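Local coordinates for protein farnesyl pyrophosphate synthase (Pseudomonas aeruginosa, PDB 3ZOU) that catalyses the condensation of geranyl diphosphate with isopentenyl diphosphate to give farnesyl diphosphate, a magnesium-dependent prenyl transfer step, at residues Ala5-Cys10 and Arg48-Tyr53; Glu209-Ala214 and Asp268-Ala273; Leu217-Gln222 and Arg289-Arg294; Gln222-Asp227 and Pro248-Leu253. One frame throughout, in Å; residues are numbered along the deposited sequence.

Contact 1 (Ala5-Cys10 and Arg48-Tyr53). With 6H6 (3-(2-oxo-1,3-benzoxazol-3(2H)-yl)propanoic acid), chain G.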
# COMPACT_ATOMS: atom_id res chain seq x y z
N ALA A 5 -8.62 -10.12 29.37
CA ALA A 5 -9.58 -9.02 29.39
C ALA A 5 -9.09 -7.81 28.58
O ALA A 5 -9.85 -7.18 27.84
CB ALA A 5 -9.87 -8.57 30.81
N TYR A 6 -7.78 -7.55 28.64
CA TYR A 6 -7.24 -6.43 27.92
C TYR A 6 -7.32 -6.77 26.42
O TYR A 6 -7.70 -5.91 25.59
CB TYR A 6 -5.78 -6.15 28.34
CG TYR A 6 -5.23 -4.86 27.80
CD1 TYR A 6 -5.43 -3.66 28.44
CD2 TYR A 6 -4.52 -4.83 26.60
CE1 TYR A 6 -4.98 -2.43 27.95
CE2 TYR A 6 -4.08 -3.62 26.09
CZ TYR A 6 -4.27 -2.44 26.73
OH TYR A 6 -3.85 -1.26 26.24
N GLN A 7 -6.96 -7.99 26.07
CA GLN A 7 -7.02 -8.45 24.68
C GLN A 7 -8.47 -8.38 24.12
O GLN A 7 -8.73 -7.85 23.03
CB GLN A 7 -6.47 -9.84 24.54
CG GLN A 7 -6.53 -10.44 23.18
CD GLN A 7 -7.88 -11.02 22.78
OE1 GLN A 7 -8.61 -11.57 23.60
NE2 GLN A 7 -8.19 -10.96 21.47
N ALA A 8 -9.42 -8.82 24.93
CA ALA A 8 -10.83 -8.74 24.50
C ALA A 8 -11.31 -7.32 24.28
O ALA A 8 -12.03 -7.06 23.32
CB ALA A 8 -11.74 -9.49 25.47
N ARG A 9 -10.93 -6.39 25.15
CA ARG A 9 -11.28 -4.97 25.01
C ARG A 9 -10.67 -4.34 23.74
O ARG A 9 -11.34 -3.60 22.98
CB ARG A 9 -10.85 -4.13 26.21
CG ARG A 9 -11.76 -4.25 27.42
CD ARG A 9 -11.64 -3.01 28.35
NE ARG A 9 -10.28 -2.45 28.49
CZ ARG A 9 -9.46 -2.58 29.55
NH1 ARG A 9 -9.81 -3.29 30.63
NH2 ARG A 9 -8.26 -2.00 29.52
N CYS A 10 -9.38 -4.64 23.50
CA CYS A 10 -8.76 -4.09 22.30
C CYS A 10 -9.40 -4.70 21.06
O CYS A 10 -9.58 -3.96 20.05
CB CYS A 10 -7.27 -4.40 22.32
SG CYS A 10 -6.35 -3.50 23.58
N ARG A 48 -1.71 -7.01 17.10
CA ARG A 48 -1.10 -5.80 16.67
C ARG A 48 -1.86 -4.53 17.06
O ARG A 48 -1.24 -3.64 17.66
CB ARG A 48 -0.81 -5.92 15.16
CG ARG A 48 0.30 -6.93 14.86
CD ARG A 48 0.27 -7.40 13.43
NE ARG A 48 1.21 -8.52 13.26
CZ ARG A 48 0.92 -9.75 13.63
NH1 ARG A 48 -0.27 -10.08 14.15
NH2 ARG A 48 1.82 -10.70 13.50
N PRO A 49 -3.20 -4.57 17.04
CA PRO A 49 -3.97 -3.52 17.71
C PRO A 49 -3.70 -3.42 19.23
O PRO A 49 -3.53 -2.31 19.71
CB PRO A 49 -5.37 -3.90 17.42
CG PRO A 49 -5.28 -4.44 15.97
CD PRO A 49 -4.02 -5.24 16.00
N LEU A 50 -3.65 -4.57 19.87
CA LEU A 50 -3.38 -4.64 21.36
C LEU A 50 -2.10 -3.86 21.62
O LEU A 50 -1.97 -3.04 22.52
CB LEU A 50 -3.26 -6.08 21.77
CG LEU A 50 -3.23 -6.41 23.30
CD1 LEU A 50 -3.47 -7.88 23.50
CD2 LEU A 50 -1.92 -5.99 23.87
N LEU A 51 -1.07 -4.15 20.82
CA LEU A 51 0.22 -3.53 20.97
C LEU A 51 0.13 -2.02 20.81
O LEU A 51 0.81 -1.27 21.51
CB LEU A 51 1.24 -4.15 20.01
CG LEU A 51 1.75 -5.55 20.41
CD1 LEU A 51 2.46 -6.26 19.28
CD2 LEU A 51 2.63 -5.48 21.65
N ALA A 52 -0.56 -1.57 19.75
CA ALA A 52 -0.71 -0.10 19.52
C ALA A 52 -1.41 0.55 20.71
O ALA A 52 -0.94 1.56 21.19
CB ALA A 52 -1.46 0.15 18.22
N TYR A 53 -2.51 -0.00 21.14
CA TYR A 53 -3.23 0.59 22.31
C TYR A 53 -2.31 0.56 23.52
O TYR A 53 -2.22 1.54 24.26
CB TYR A 53 -4.50 -0.20 22.61
CG TYR A 53 -5.57 0.03 21.57
CD1 TYR A 53 -6.03 1.30 21.25
CD2 TYR A 53 -6.20 -1.03 20.94
CE1 TYR A 53 -7.03 1.50 20.34
CE2 TYR A 53 -7.18 -0.83 19.96
CZ TYR A 53 -7.63 0.44 19.71
OH TYR A 53 -8.62 0.68 18.73
O 6H6 G . -8.19 -17.18 23.95
N1 6H6 G . -5.19 -14.46 24.92
O1 6H6 G . -5.55 -14.34 27.19
C2 6H6 G . -5.04 -13.93 26.13
O2 6H6 G . -4.24 -12.84 26.03
C3 6H6 G . -3.86 -12.73 24.75
C4 6H6 G . -3.04 -11.80 24.14
C5 6H6 G . -2.86 -11.94 22.77
C6 6H6 G . -3.47 -12.97 22.07
C7 6H6 G . -4.31 -13.90 22.66
C8 6H6 G . -4.48 -13.77 24.03
C9 6H6 G . -6.03 -15.61 24.63
C10 6H6 G . -7.44 -15.00 24.51
C11 6H6 G . -8.46 -15.96 23.89
OXT 6H6 G . -9.50 -15.45 23.42

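Contact 2 (Glu209-Ala214 and Asp268-Ala273)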
# COMPACT_ATOMS: atom_id res chain seq x y z
N GLU A 209 10.98 -0.05 21.28
CA GLU A 209 11.54 -0.88 20.19
C GLU A 209 12.27 -2.16 20.66
O GLU A 209 12.04 -3.23 20.12
CB GLU A 209 12.40 -0.02 19.27
CG GLU A 209 13.02 -0.84 18.17
CD GLU A 209 13.90 0.03 17.28
OE1 GLU A 209 13.34 0.77 16.43
OE2 GLU A 209 15.12 0.02 17.48
N ARG A 210 13.04 -2.04 21.75
CA ARG A 210 13.67 -3.20 22.34
C ARG A 210 12.62 -4.22 22.82
O ARG A 210 12.81 -5.44 22.65
CB ARG A 210 14.62 -2.77 23.46
CG ARG A 210 15.85 -2.10 22.95
CD ARG A 210 16.91 -2.09 24.09
NE ARG A 210 16.53 -1.28 25.20
CZ ARG A 210 16.57 0.06 25.22
NH1 ARG A 210 16.97 0.79 24.18
NH2 ARG A 210 16.18 0.70 26.30
N TYR A 211 11.60 -3.69 23.48
CA TYR A 211 10.49 -4.53 23.92
C TYR A 211 9.95 -5.33 22.76
O TYR A 211 9.69 -6.52 22.85
CB TYR A 211 9.44 -3.64 24.64
CG TYR A 211 8.11 -4.36 24.87
CD1 TYR A 211 7.14 -4.40 23.90
CD2 TYR A 211 7.91 -5.09 26.01
CE1 TYR A 211 5.97 -5.06 24.06
CE2 TYR A 211 6.72 -5.80 26.19
CZ TYR A 211 5.73 -5.78 25.23
OH TYR A 211 4.58 -6.50 25.37
N ALA A 212 9.62 -4.59 21.69
CA ALA A 212 8.93 -5.18 20.54
C ALA A 212 9.78 -6.22 19.83
O ALA A 212 9.30 -7.24 19.42
CB ALA A 212 8.56 -4.02 19.60
N GLU A 213 11.08 -5.95 19.71
CA GLU A 213 12.00 -6.93 19.17
C GLU A 213 12.00 -8.22 19.93
O GLU A 213 11.93 -9.30 19.38
CB GLU A 213 13.43 -6.34 19.14
CG GLU A 213 13.64 -5.18 18.20
CD GLU A 213 14.95 -4.40 18.37
OE1 GLU A 213 15.57 -4.42 19.45
OE2 GLU A 213 15.32 -3.69 17.41
N ALA A 214 12.04 -8.07 21.24
CA ALA A 214 12.06 -9.24 22.11
C ALA A 214 10.79 -10.04 22.08
O ALA A 214 10.82 -11.29 21.96
CB ALA A 214 12.46 -8.79 23.53
N ASP A 268 12.40 -11.81 29.46
CA ASP A 268 13.14 -10.94 30.35
C ASP A 268 13.71 -9.70 29.71
O ASP A 268 13.73 -8.67 30.28
CB ASP A 268 14.26 -11.72 31.05
CG ASP A 268 13.77 -12.79 31.93
OD1 ASP A 268 12.56 -12.79 32.32
OD2 ASP A 268 14.64 -13.64 32.31
N LEU A 269 14.19 -9.81 28.46
CA LEU A 269 14.65 -8.65 27.76
C LEU A 269 13.53 -7.68 27.50
O LEU A 269 13.73 -6.50 27.64
CB LEU A 269 15.29 -9.09 26.42
CG LEU A 269 16.61 -9.80 26.50
CD1 LEU A 269 17.02 -10.40 25.14
CD2 LEU A 269 17.68 -8.89 27.06
N ALA A 270 12.33 -8.21 27.20
CA ALA A 270 11.16 -7.34 26.98
C ALA A 270 10.82 -6.57 28.25
O ALA A 270 10.55 -5.39 28.24
CB ALA A 270 9.99 -8.14 26.50
N LEU A 271 10.82 -7.30 29.37
CA LEU A 271 10.45 -6.66 30.68
C LEU A 271 11.50 -5.63 31.07
O LEU A 271 11.17 -4.56 31.51
CB LEU A 271 10.32 -7.73 31.75
CG LEU A 271 9.12 -8.67 31.55
CD1 LEU A 271 9.17 -9.82 32.56
CD2 LEU A 271 7.77 -8.00 31.55
N ALA A 272 12.75 -5.94 30.84
CA ALA A 272 13.85 -5.01 31.18
C ALA A 272 13.77 -3.73 30.36
O ALA A 272 14.05 -2.67 30.83
CB ALA A 272 15.17 -5.65 30.92
N ALA A 273 13.34 -3.86 29.08
CA ALA A 273 13.17 -2.68 28.27
C ALA A 273 12.13 -1.74 28.84
O ALA A 273 12.21 -0.56 28.58
CB ALA A 273 12.75 -3.08 26.88

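Contact 3 (Leu217-Gln222 and Arg289-Arg294). With 6H6 (3-(2-oxo-1,3-benzoxazol-3(2H)-yl)propanoic acid), chain G.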
# COMPACT_ATOMS: atom_id res chain seq x y z
N LEU A 217 10.30 -12.08 18.72
CA LEU A 217 11.03 -13.31 18.69
C LEU A 217 10.48 -14.32 19.68
O LEU A 217 10.37 -15.52 19.40
CB LEU A 217 12.53 -13.09 18.92
CG LEU A 217 13.37 -12.53 17.81
CD1 LEU A 217 14.84 -12.76 18.31
CD2 LEU A 217 13.16 -13.29 16.50
N ALA A 218 10.14 -13.84 20.88
CA ALA A 218 9.55 -14.77 21.88
C ALA A 218 8.36 -15.55 21.37
O ALA A 218 8.22 -16.77 21.61
CB ALA A 218 9.22 -14.00 23.14
N PHE A 219 7.48 -14.88 20.62
CA PHE A 219 6.37 -15.50 20.05
C PHE A 219 6.75 -16.66 19.13
O PHE A 219 6.15 -17.73 19.19
CB PHE A 219 5.54 -14.57 19.20
CG PHE A 219 4.28 -15.22 18.75
CD1 PHE A 219 3.27 -15.48 19.68
CD2 PHE A 219 4.12 -15.66 17.43
CE1 PHE A 219 2.09 -16.15 19.29
CE2 PHE A 219 2.94 -16.30 17.04
CZ PHE A 219 1.93 -16.56 17.98
N GLN A 220 7.78 -16.41 18.33
CA GLN A 220 8.19 -17.42 17.36
C GLN A 220 8.86 -18.62 18.05
O GLN A 220 8.63 -19.77 17.66
CB GLN A 220 9.12 -16.81 16.32
CG GLN A 220 8.41 -15.77 15.47
CD GLN A 220 7.25 -16.33 14.68
OE1 GLN A 220 7.22 -17.51 14.28
NE2 GLN A 220 6.21 -15.52 14.52
N VAL A 221 9.67 -18.32 19.06
CA VAL A 221 10.32 -19.39 19.85
C VAL A 221 9.27 -20.25 20.53
O VAL A 221 9.28 -21.52 20.44
CB VAL A 221 11.34 -18.82 20.84
CG1 VAL A 221 11.95 -19.97 21.69
CG2 VAL A 221 12.42 -17.99 20.17
N GLN A 222 8.35 -19.59 21.25
CA GLN A 222 7.31 -20.38 21.96
C GLN A 222 6.41 -21.14 20.97
O GLN A 222 5.96 -22.26 21.26
CB GLN A 222 6.49 -19.48 22.91
CG GLN A 222 5.46 -20.17 23.75
CD GLN A 222 6.09 -21.11 24.78
OE1 GLN A 222 7.32 -21.10 24.97
NE2 GLN A 222 5.28 -21.93 25.40
N ARG A 289 4.76 -11.79 29.39
CA ARG A 289 4.64 -13.05 30.13
C ARG A 289 3.70 -14.02 29.49
O ARG A 289 3.97 -15.25 29.41
CB ARG A 289 4.23 -12.71 31.57
CG ARG A 289 5.26 -11.84 32.26
CD ARG A 289 5.07 -11.79 33.77
NE ARG A 289 5.94 -10.81 34.36
CZ ARG A 289 5.55 -9.59 34.72
NH1 ARG A 289 4.31 -9.19 34.52
NH2 ARG A 289 6.42 -8.77 35.27
N TYR A 290 2.55 -13.56 29.04
CA TYR A 290 1.57 -14.43 28.40
C TYR A 290 2.17 -15.23 27.23
O TYR A 290 1.91 -16.42 27.08
CB TYR A 290 0.39 -13.61 27.87
CG TYR A 290 -0.51 -14.40 26.98
CD1 TYR A 290 -1.48 -15.25 27.51
CD2 TYR A 290 -0.40 -14.28 25.59
CE1 TYR A 290 -2.29 -16.02 26.68
CE2 TYR A 290 -1.18 -15.05 24.77
CZ TYR A 290 -2.11 -15.93 25.34
OH TYR A 290 -2.93 -16.68 24.48
N ILE A 291 3.00 -14.53 26.44
CA ILE A 291 3.53 -15.13 25.22
C ILE A 291 4.35 -16.40 25.53
O ILE A 291 4.20 -17.41 24.85
CB ILE A 291 4.40 -14.12 24.45
CG1 ILE A 291 3.54 -13.06 23.78
CG2 ILE A 291 5.24 -14.80 23.40
CD1 ILE A 291 4.29 -11.84 23.41
N VAL A 292 5.11 -16.37 26.60
CA VAL A 292 5.92 -17.52 26.92
C VAL A 292 5.25 -18.50 27.90
O VAL A 292 5.72 -19.62 28.06
CB VAL A 292 7.32 -17.12 27.42
CG1 VAL A 292 8.00 -16.28 26.36
CG2 VAL A 292 7.30 -16.37 28.78
N GLU A 293 4.18 -18.07 28.56
CA GLU A 293 3.45 -18.96 29.44
C GLU A 293 2.40 -19.78 28.79
O GLU A 293 1.84 -20.74 29.42
CB GLU A 293 2.85 -18.18 30.62
CG GLU A 293 3.87 -17.59 31.58
CD GLU A 293 3.23 -16.77 32.70
OE1 GLU A 293 1.97 -16.89 32.94
OE2 GLU A 293 3.94 -15.93 33.30
N ARG A 294 2.03 -19.45 27.55
CA ARG A 294 0.99 -20.22 26.90
C ARG A 294 1.40 -21.70 26.68
O ARG A 294 2.55 -22.05 26.44
CB ARG A 294 0.39 -19.50 25.68
CG ARG A 294 1.33 -19.32 24.55
CD ARG A 294 1.02 -18.10 23.66
NE ARG A 294 2.25 -17.91 22.90
CZ ARG A 294 2.46 -18.42 21.71
NH1 ARG A 294 1.51 -19.15 21.12
NH2 ARG A 294 3.66 -18.28 21.13
O 6H6 G . -8.19 -17.18 23.95
N1 6H6 G . -5.19 -14.46 24.92
O1 6H6 G . -5.55 -14.34 27.19
C2 6H6 G . -5.04 -13.93 26.13
O2 6H6 G . -4.24 -12.84 26.03
C3 6H6 G . -3.86 -12.73 24.75
C4 6H6 G . -3.04 -11.80 24.14
C5 6H6 G . -2.86 -11.94 22.77
C6 6H6 G . -3.47 -12.97 22.07
C7 6H6 G . -4.31 -13.90 22.66
C8 6H6 G . -4.48 -13.77 24.03
C9 6H6 G . -6.03 -15.61 24.63
C10 6H6 G . -7.44 -15.00 24.51
C11 6H6 G . -8.46 -15.96 23.89
OXT 6H6 G . -9.50 -15.45 23.42

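Contact 4 (Gln222-Asp227 and Pro248-Leu253). With MG (magnesium ion), chain F.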
# COMPACT_ATOMS: atom_id res chain seq x y z
N GLN A 222 8.35 -19.59 21.25
CA GLN A 222 7.31 -20.38 21.96
C GLN A 222 6.41 -21.14 20.97
O GLN A 222 5.96 -22.26 21.26
CB GLN A 222 6.49 -19.48 22.91
CG GLN A 222 5.46 -20.17 23.75
CD GLN A 222 6.09 -21.11 24.78
OE1 GLN A 222 7.32 -21.10 24.97
NE2 GLN A 222 5.28 -21.93 25.40
N ASP A 223 6.09 -20.57 19.81
CA ASP A 223 5.27 -21.31 18.85
C ASP A 223 5.93 -22.63 18.40
O ASP A 223 5.24 -23.66 18.29
CB ASP A 223 5.04 -20.50 17.57
CG ASP A 223 3.87 -19.56 17.68
OD1 ASP A 223 3.25 -19.44 18.77
OD2 ASP A 223 3.58 -18.84 16.66
N ASP A 224 7.24 -22.56 18.17
CA ASP A 224 8.04 -23.70 17.76
C ASP A 224 8.02 -24.73 18.89
O ASP A 224 7.88 -25.95 18.64
CB ASP A 224 9.49 -23.37 17.43
CG ASP A 224 9.67 -22.68 16.07
OD1 ASP A 224 8.66 -22.49 15.39
OD2 ASP A 224 10.83 -22.38 15.75
N ILE A 225 8.14 -24.26 20.14
CA ILE A 225 8.17 -25.17 21.26
C ILE A 225 6.84 -25.89 21.35
O ILE A 225 6.82 -27.12 21.51
CB ILE A 225 8.48 -24.44 22.56
CG1 ILE A 225 9.93 -24.00 22.59
CG2 ILE A 225 8.10 -25.32 23.78
CD1 ILE A 225 10.24 -22.93 23.58
N LEU A 226 5.73 -25.16 21.23
CA LEU A 226 4.42 -25.74 21.34
C LEU A 226 4.11 -26.73 20.21
O LEU A 226 3.40 -27.72 20.41
CB LEU A 226 3.36 -24.64 21.41
CG LEU A 226 3.36 -23.83 22.70
CD1 LEU A 226 2.39 -22.65 22.59
CD2 LEU A 226 3.07 -24.70 23.91
N ASP A 227 4.61 -26.45 19.01
CA ASP A 227 4.53 -27.39 17.85
C ASP A 227 5.18 -28.76 18.11
O ASP A 227 4.64 -29.79 17.71
CB ASP A 227 5.18 -26.79 16.62
CG ASP A 227 4.31 -25.77 15.93
OD1 ASP A 227 3.14 -25.58 16.33
OD2 ASP A 227 4.81 -25.14 14.97
N PRO A 248 13.42 -26.39 10.21
CA PRO A 248 14.52 -25.80 10.98
C PRO A 248 13.98 -24.81 12.04
O PRO A 248 13.73 -23.63 11.76
CB PRO A 248 15.35 -25.09 9.89
CG PRO A 248 14.33 -24.73 8.84
CD PRO A 248 13.06 -25.53 9.08
N THR A 249 13.81 -25.31 13.25
CA THR A 249 13.01 -24.64 14.30
C THR A 249 13.89 -24.32 15.46
O THR A 249 15.01 -24.78 15.56
CB THR A 249 11.91 -25.57 14.78
OG1 THR A 249 12.53 -26.72 15.39
CG2 THR A 249 11.01 -26.03 13.62
N TYR A 250 13.41 -23.50 16.39
CA TYR A 250 14.22 -23.22 17.54
C TYR A 250 14.60 -24.49 18.37
O TYR A 250 15.75 -24.58 18.75
CB TYR A 250 13.61 -22.09 18.42
CG TYR A 250 13.79 -20.73 17.82
CD1 TYR A 250 15.00 -20.07 17.89
CD2 TYR A 250 12.75 -20.11 17.16
CE1 TYR A 250 15.19 -18.85 17.31
CE2 TYR A 250 12.93 -18.87 16.59
CZ TYR A 250 14.16 -18.26 16.68
OH TYR A 250 14.37 -17.01 16.16
N PRO A 251 13.64 -25.38 18.62
CA PRO A 251 14.04 -26.66 19.29
C PRO A 251 15.09 -27.46 18.53
O PRO A 251 16.05 -27.99 19.15
CB PRO A 251 12.72 -27.43 19.38
CG PRO A 251 11.70 -26.34 19.52
CD PRO A 251 12.19 -25.28 18.54
N ALA A 252 14.99 -27.49 17.20
CA ALA A 252 16.00 -28.25 16.40
C ALA A 252 17.34 -27.60 16.51
O ALA A 252 18.39 -28.28 16.57
CB ALA A 252 15.58 -28.37 14.95
N LEU A 253 17.37 -26.28 16.58
CA LEU A 253 18.62 -25.57 16.53
C LEU A 253 19.35 -25.50 17.83
O LEU A 253 20.57 -25.67 17.91
CB LEU A 253 18.40 -24.13 16.04
CG LEU A 253 18.22 -23.96 14.55
CD1 LEU A 253 17.73 -22.54 14.28
CD2 LEU A 253 19.50 -24.21 13.80
MG MG F . 8.45 -21.37 13.58
O HOH W 1 10.84 -20.83 13.67
O HOH W 2 6.23 -21.50 13.83
O HOH W 3 8.39 -19.82 14.83
O HOH W 4 8.48 -23.30 12.63
O HOH W 5 8.01 -20.35 12.01

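Contact 1 (Ala5-Cys10 and Arg48-Tyr53)
Two helices of the all-alpha isoprenoid synthase fold cross here, helix 3-19 and helix 47-58, and they form part of the wall of the 6H6 pocket. The short segments meet at 99°, with their axes 9.2 Å apart. L50 lies at the middle. Its CG is anti to the backbone N, which brings the branched end close to A5-C10. L50 CD1 touches Q7 CB at 3.7 Å. L50 CG lies in the plane of the Y6 ring, 3.9 Å from Y6 CD2, so the leucine packs against the ring edge. C10 points toward helix 47-58. C10 SG is anti to the carbonyl carbon (chi1 -70°) and comes 3.6 Å from Y53 CD2. This is a Cys sulfur-aromatic contact in which the sulfur lies oblique to the ring. C10 SG is also 3.9 Å from L50 CA, so the sulfur packs on backbone as well as on the ring. The Y6 hydroxyl extends past L50 to the backbone of Y53. The polar ends in this buried contact have partners nearby: Y6 OH is hydrogen-bonded to E57, Y53 OH to D67 and Q7 NE2 to the K45 carbonyl. On the ligand side, Q7 CG lies near the fused ring of 6H6, and L50 CD1 is 4.0 Å from 6H6 C4. The arrangement is a near-perpendicular helix crossing in which Q7 and L50 also line the 6H6 pocket.

Contact 2 (Glu209-Ala214 and Asp268-Ala273)
Helices 202-227 and 256-273 run antiparallel here, at 165° between the short segments. They are very close, with axes 7.9 Å apart and the CA atoms of Y211 and A270 separated by only 4.2 Å. Small side chains make this possible. A273 points toward the other helix, and A273 CB is 3.6 Å from Y211 N. A273 CB also touches R210 CB, at 3.9 Å, and Y211 CB. One turn away, A214 answers from the other helix. A214 CB is 3.9 Å from A270 CB and also meets L269 CB. Y211 is the one large group in the centre. Its CG is anti to the backbone N (chi1 168°), and chi2 of -85° turns the ring so that one edge faces A270. Y211 CD2 lies 3.5 Å from A270 O, which sits in the ring plane, so a ring C-H edge approaches the carbonyl. Y211 CD2 is also 3.7 Å from A270 CB. The ring then runs on to helix 282-293, where its OH hydrogen-bonds to the L284 carbonyl and the ring packs on L287. R210 and L269 flank the contact at its solvent side. Both have CG anti to the carbonyl carbon, and both touch the other helix through CB, R210 at A273 and L269 at A214. This is the close, alanine-lined packing of an antiparallel helix pair in the all-alpha isoprenoid synthase fold.

Contact 3 (Leu217-Gln222 and Arg289-Arg294)
Helix 202-227 and the last turn of helix 282-293 run nearly parallel, 14° apart, with the axes of the short segments 8.9 Å apart. Both belong to the helical bundle of the isoprenoid synthase fold, and the second helix ends here, with R294 the first residue to leave it. Toward the start of the pair, I291 CG2 packs 3.6 Å from F219 N, and A218 CB meets both I291 CG2 and V292 CG1. At the C-terminal end, Q222 and R294 carry most of the contact. R294 CG takes the crowded position between backbone N and carbonyl carbon, and the extended chain turns back across the helix end. R294 NE donates to I291 O at 2.8 Å, landing on a lone pair of that carbonyl. F219 covers one face of the guanidinium and Q222 CG the opposite face. The F219 ring is only 14° from the guanidinium plane, and F219 CE1 is 3.3 Å from R294 CZ. R294 NH2 also forms a salt bridge with D223, which fixes the group further. Q222 slides past R294 in the opposite direction, bent at chi2. On another side of the helix, one face of the Y290 ring lies against 6H6, with Y290 OH 3.2 Å from 6H6 N1. A bent hydrogen bond joins the two segments, from Q222 NE2 to R294 O at 2.9 Å, with an angle of 134° at the hydrogen.

Contact 4 (Gln222-Asp227 and Pro248-Leu253)
D224, P251 and Y250 carry this contact, and D224 is the most deeply covered of them. It belongs to the sequence D223-D224-I225-L226-D227, the second aspartate-rich DDxxD motif of the polyprenyl synthases, at the end of helix 202-227. Its CG is anti to the carbonyl carbon, and the two carboxylate oxygens have different tasks. D224 OD1 binds a magnesium ion at 2.1 Å. Five waters complete the six ligands of that ion. D224 OD2 accepts from Y250 N at 2.9 Å, and the bond is nearly straight at 168°. It uses the anti lone pair, away from OD1. Water 1, itself a magnesium ligand, donates to the same D224 OD2 at 2.6 Å. The Y250 ring crosses the carboxylate obliquely, with Y250 CD2 3.3 Å from D224 OD2 and the two planes 37° apart. P251 packs on the stem of the aspartate, with P251 CD 3.5 Å from D224 CB. P251 CG also meets I225 CG1. Y250 opens helix 250-254, and T249 is its N-cap, with T249 OG1 accepting from A252 N at 3.1 Å. The aspartate thus faces a helix N terminus. Two donors on OD2 and a metal on OD1 hold the D224 carboxylate in one orientation. The metal and the helix start would both favour its charged form, consistent with a magnesium site near the substrate; in this state the ion's remaining ligands are waters, and the D224 side chain is about 9 Å from GPP at the nearest atoms.

Overall arrangement
From the N terminus, contact 1 closes the first loop, joining helix 3-19 to helix 47-58. It is complete before the others open. All three later contacts use helix 202-227. Contact 2 ties its early part to helix 256-273, and contact 3 its later part to helix 282-293, so the two cross along the chain. Contact 4 joins its C-terminal end to helix 250-254 across an unmodelled loop, and is nested inside both. Contacts 3 and 4 share Q222 and are linked by the D223-R294 salt bridge. L271 touches R289 between contacts 2 and 3. L51 of contact 1 packs on Y211 of contact 2. Contacts 1 and 3 both reach 6H6.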